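Local coordinates for protein EpsJ (PDB 2RET) that is a pseudopilin of the type 2 secretion system that forms a complex with the pseudopilin EpsI, probably within the pseudopilus, at residues 84-89 with 99-104. Residues are numbered along the deposited sequence; the frame is centred on the assembly and turned at random.
Sequences EVTKVG and RVWWRY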
loop_
_atom_site.group_PDB
_atom_site.type_symbol
_atom_site.label_atom_id
_atom_site.label_comp_id
_atom_site.label_asym_id
_atom_site.label_seq_id
_atom_site.Cartn_x
_atom_site.Cartn_y
_atom_site.Cartn_z
ATOM N N GLU B 84 -12.854 5.105 0.541
ATOM C CA GLU B 84 -14.069 5.890 0.445
ATOM C C GLU B 84 -13.876 7.159 1.278
ATOM O O GLU B 84 -13.662 7.080 2.495
ATOM C CB GLU B 84 -15.237 5.061 0.968
ATOM C CG GLU B 84 -16.593 5.442 0.443
ATOM C CD GLU B 84 -16.740 5.305 -1.057
ATOM O OE1 GLU B 84 -16.028 4.482 -1.685
ATOM O OE2 GLU B 84 -17.590 6.041 -1.617
ATOM N N VAL B 85 -13.899 8.307 0.612
ATOM C CA VAL B 85 -13.704 9.615 1.251
ATOM C C VAL B 85 -15.099 10.165 1.628
ATOM O O VAL B 85 -16.028 10.185 0.793
ATOM C CB VAL B 85 -12.920 10.612 0.333
ATOM C CG1 VAL B 85 -12.739 11.987 1.007
ATOM C CG2 VAL B 85 -11.542 10.040 -0.085
ATOM N N THR B 86 -15.254 10.514 2.908
ATOM C CA THR B 86 -16.461 11.165 3.434
ATOM C C THR B 86 -16.115 12.599 3.775
ATOM O O THR B 86 -15.022 13.054 3.500
ATOM C CB THR B 86 -17.002 10.441 4.688
ATOM O OG1 THR B 86 -15.989 10.419 5.707
ATOM C CG2 THR B 86 -17.487 8.988 4.327
ATOM N N LYS B 87 -17.044 13.352 4.332
ATOM C CA LYS B 87 -16.774 14.764 4.638
ATOM C C LYS B 87 -17.340 15.028 6.027
ATOM O O LYS B 87 -18.397 14.497 6.370
ATOM C CB LYS B 87 -17.395 15.648 3.551
ATOM C CG LYS B 87 -17.236 17.143 3.723
ATOM C CD LYS B 87 -17.725 17.893 2.536
ATOM C CE LYS B 87 -19.226 18.006 2.463
ATOM N NZ LYS B 87 -19.595 18.628 1.166
ATOM N N VAL B 88 -16.583 15.750 6.853
ATOM C CA VAL B 88 -16.970 16.038 8.231
ATOM C C VAL B 88 -16.707 17.539 8.561
ATOM O O VAL B 88 -15.862 18.170 7.972
ATOM C CB VAL B 88 -16.200 15.161 9.261
ATOM C CG1 VAL B 88 -16.364 13.686 8.940
ATOM C CG2 VAL B 88 -14.738 15.573 9.325
ATOM N N GLY B 89 -17.456 18.093 9.494
ATOM C CA GLY B 89 -17.115 19.388 10.056
ATOM C C GLY B 89 -17.438 19.526 11.527
ATOM O O GLY B 89 -18.062 18.685 12.108
ATOM N N ARG B 99 -20.616 17.809 15.651
ATOM C CA ARG B 99 -19.901 17.231 14.519
ATOM C C ARG B 99 -20.912 16.951 13.426
ATOM O O ARG B 99 -21.986 16.431 13.693
ATOM C CB ARG B 99 -19.201 15.933 14.919
ATOM C CG ARG B 99 -18.394 15.261 13.752
ATOM C CD ARG B 99 -18.833 13.848 13.594
ATOM N NE ARG B 99 -17.912 13.071 12.807
ATOM C CZ ARG B 99 -18.133 11.831 12.396
ATOM N NH1 ARG B 99 -19.246 11.197 12.694
ATOM N NH2 ARG B 99 -17.219 11.229 11.663
ATOM N N VAL B 100 -20.580 17.370 12.211
ATOM C CA VAL B 100 -21.456 17.227 11.077
ATOM C C VAL B 100 -20.782 16.313 10.082
ATOM O O VAL B 100 -19.599 16.388 9.894
ATOM C CB VAL B 100 -21.781 18.562 10.378
ATOM C CG1 VAL B 100 -22.895 18.334 9.332
ATOM C CG2 VAL B 100 -22.170 19.688 11.407
ATOM N N TRP B 101 -21.557 15.462 9.444
ATOM C CA TRP B 101 -21.006 14.362 8.653
ATOM C C TRP B 101 -21.774 14.241 7.373
ATOM O O TRP B 101 -23.005 14.259 7.393
ATOM C CB TRP B 101 -21.150 13.052 9.426
ATOM C CG TRP B 101 -20.571 11.874 8.727
ATOM C CD1 TRP B 101 -19.285 11.437 8.788
ATOM C CD2 TRP B 101 -21.264 10.958 7.863
ATOM N NE1 TRP B 101 -19.130 10.292 8.033
ATOM C CE2 TRP B 101 -20.327 9.990 7.441
ATOM C CE3 TRP B 101 -22.576 10.875 7.399
ATOM C CZ2 TRP B 101 -20.670 8.925 6.603
ATOM C CZ3 TRP B 101 -22.918 9.824 6.567
ATOM C CH2 TRP B 101 -21.967 8.858 6.181
ATOM N N TRP B 102 -21.049 14.109 6.279
ATOM C CA TRP B 102 -21.627 13.821 4.990
ATOM C C TRP B 102 -20.980 12.597 4.381
ATOM O O TRP B 102 -19.773 12.437 4.418
ATOM C CB TRP B 102 -21.438 14.984 4.036
ATOM C CG TRP B 102 -22.127 16.258 4.419
ATOM C CD1 TRP B 102 -23.356 16.690 4.000
ATOM C CD2 TRP B 102 -21.614 17.286 5.279
ATOM N NE1 TRP B 102 -23.629 17.924 4.527
ATOM C CE2 TRP B 102 -22.582 18.314 5.319
ATOM C CE3 TRP B 102 -20.434 17.432 6.022
ATOM C CZ2 TRP B 102 -22.389 19.498 6.058
ATOM C CZ3 TRP B 102 -20.246 18.592 6.748
ATOM C CH2 TRP B 102 -21.222 19.601 6.779
ATOM N N ARG B 103 -21.810 11.749 3.786
ATOM C CA ARG B 103 -21.350 10.532 3.121
ATOM C C ARG B 103 -20.479 10.796 1.882
ATOM O O ARG B 103 -19.540 10.059 1.629
ATOM C CB ARG B 103 -22.576 9.678 2.757
ATOM C CG ARG B 103 -22.306 8.452 1.927
ATOM C CD ARG B 103 -21.524 7.381 2.658
ATOM N NE ARG B 103 -21.208 6.322 1.695
ATOM C CZ ARG B 103 -20.171 6.334 0.871
ATOM N NH1 ARG B 103 -19.301 7.325 0.913
ATOM N NH2 ARG B 103 -19.994 5.339 0.008
ATOM N N TYR B 104 -20.812 11.821 1.107
ATOM C CA TYR B 104 -20.053 12.198 -0.090
ATOM C C TYR B 104 -19.403 13.557 0.085
ATOM O O TYR B 104 -20.053 14.477 0.582
ATOM C CB TYR B 104 -20.972 12.214 -1.326
ATOM C CG TYR B 104 -21.622 10.871 -1.527
ATOM C CD1 TYR B 104 -20.858 9.751 -1.912
ATOM C CD2 TYR B 104 -22.974 10.681 -1.258
ATOM C CE1 TYR B 104 -21.449 8.485 -2.053
ATOM C CE2 TYR B 104 -23.565 9.407 -1.382
ATOM C CZ TYR B 104 -22.793 8.324 -1.797
ATOM O OH TYR B 104 -23.379 7.075 -1.926
HETATM O O HOH W 1 -16.352 9.157 8.062
#
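Lys87 pairs with Trp102 and Gly89 with Val100 as hydrogen-bonded antiparallel pairs, two backbone bonds to each, around the non-hydrogen-bonded pair Val88 and Trp101, whose CA atoms are 4.4 Å apart. On the face carrying Lys87, the Trp102 indole lies between Val100 CG1 and Lys87 CE, which touch its opposite sides. A bend at chi3 of Lys87 (77°) in an otherwise extended chain lays CE over the rings, 3.8 Å from Trp102 CD2, and NZ reaches cation-pi range of the five-membered ring while also bonding Pro105 O. On the opposite face, Trp101 lies beside Thr86 and Val88. Val88 CG1 touches Trp101 CD1 at 3.7 Å, and one water accepts from Trp101 NE1, 3.0 Å from the water oxygen, and hydrogen-bonds Thr86 OG1. Just past the end of strand 96-102, Arg103 directs NH2 at Glu84 OE2, 3.0 Å away, in a salt bridge. The carboxylate stands nearly perpendicular to the guanidinium, which meets OE2 in its own plane but from above that of the acid; Asn75 ND2 donates to Glu84 OE1. Arg99 pairs with Asp31 of helix 10-32. The pairing belongs to the beta hairpin of strands 79-93 and 96-102, in the antiparallel sheet that packs against the N-terminal helix, as in the pilin fold.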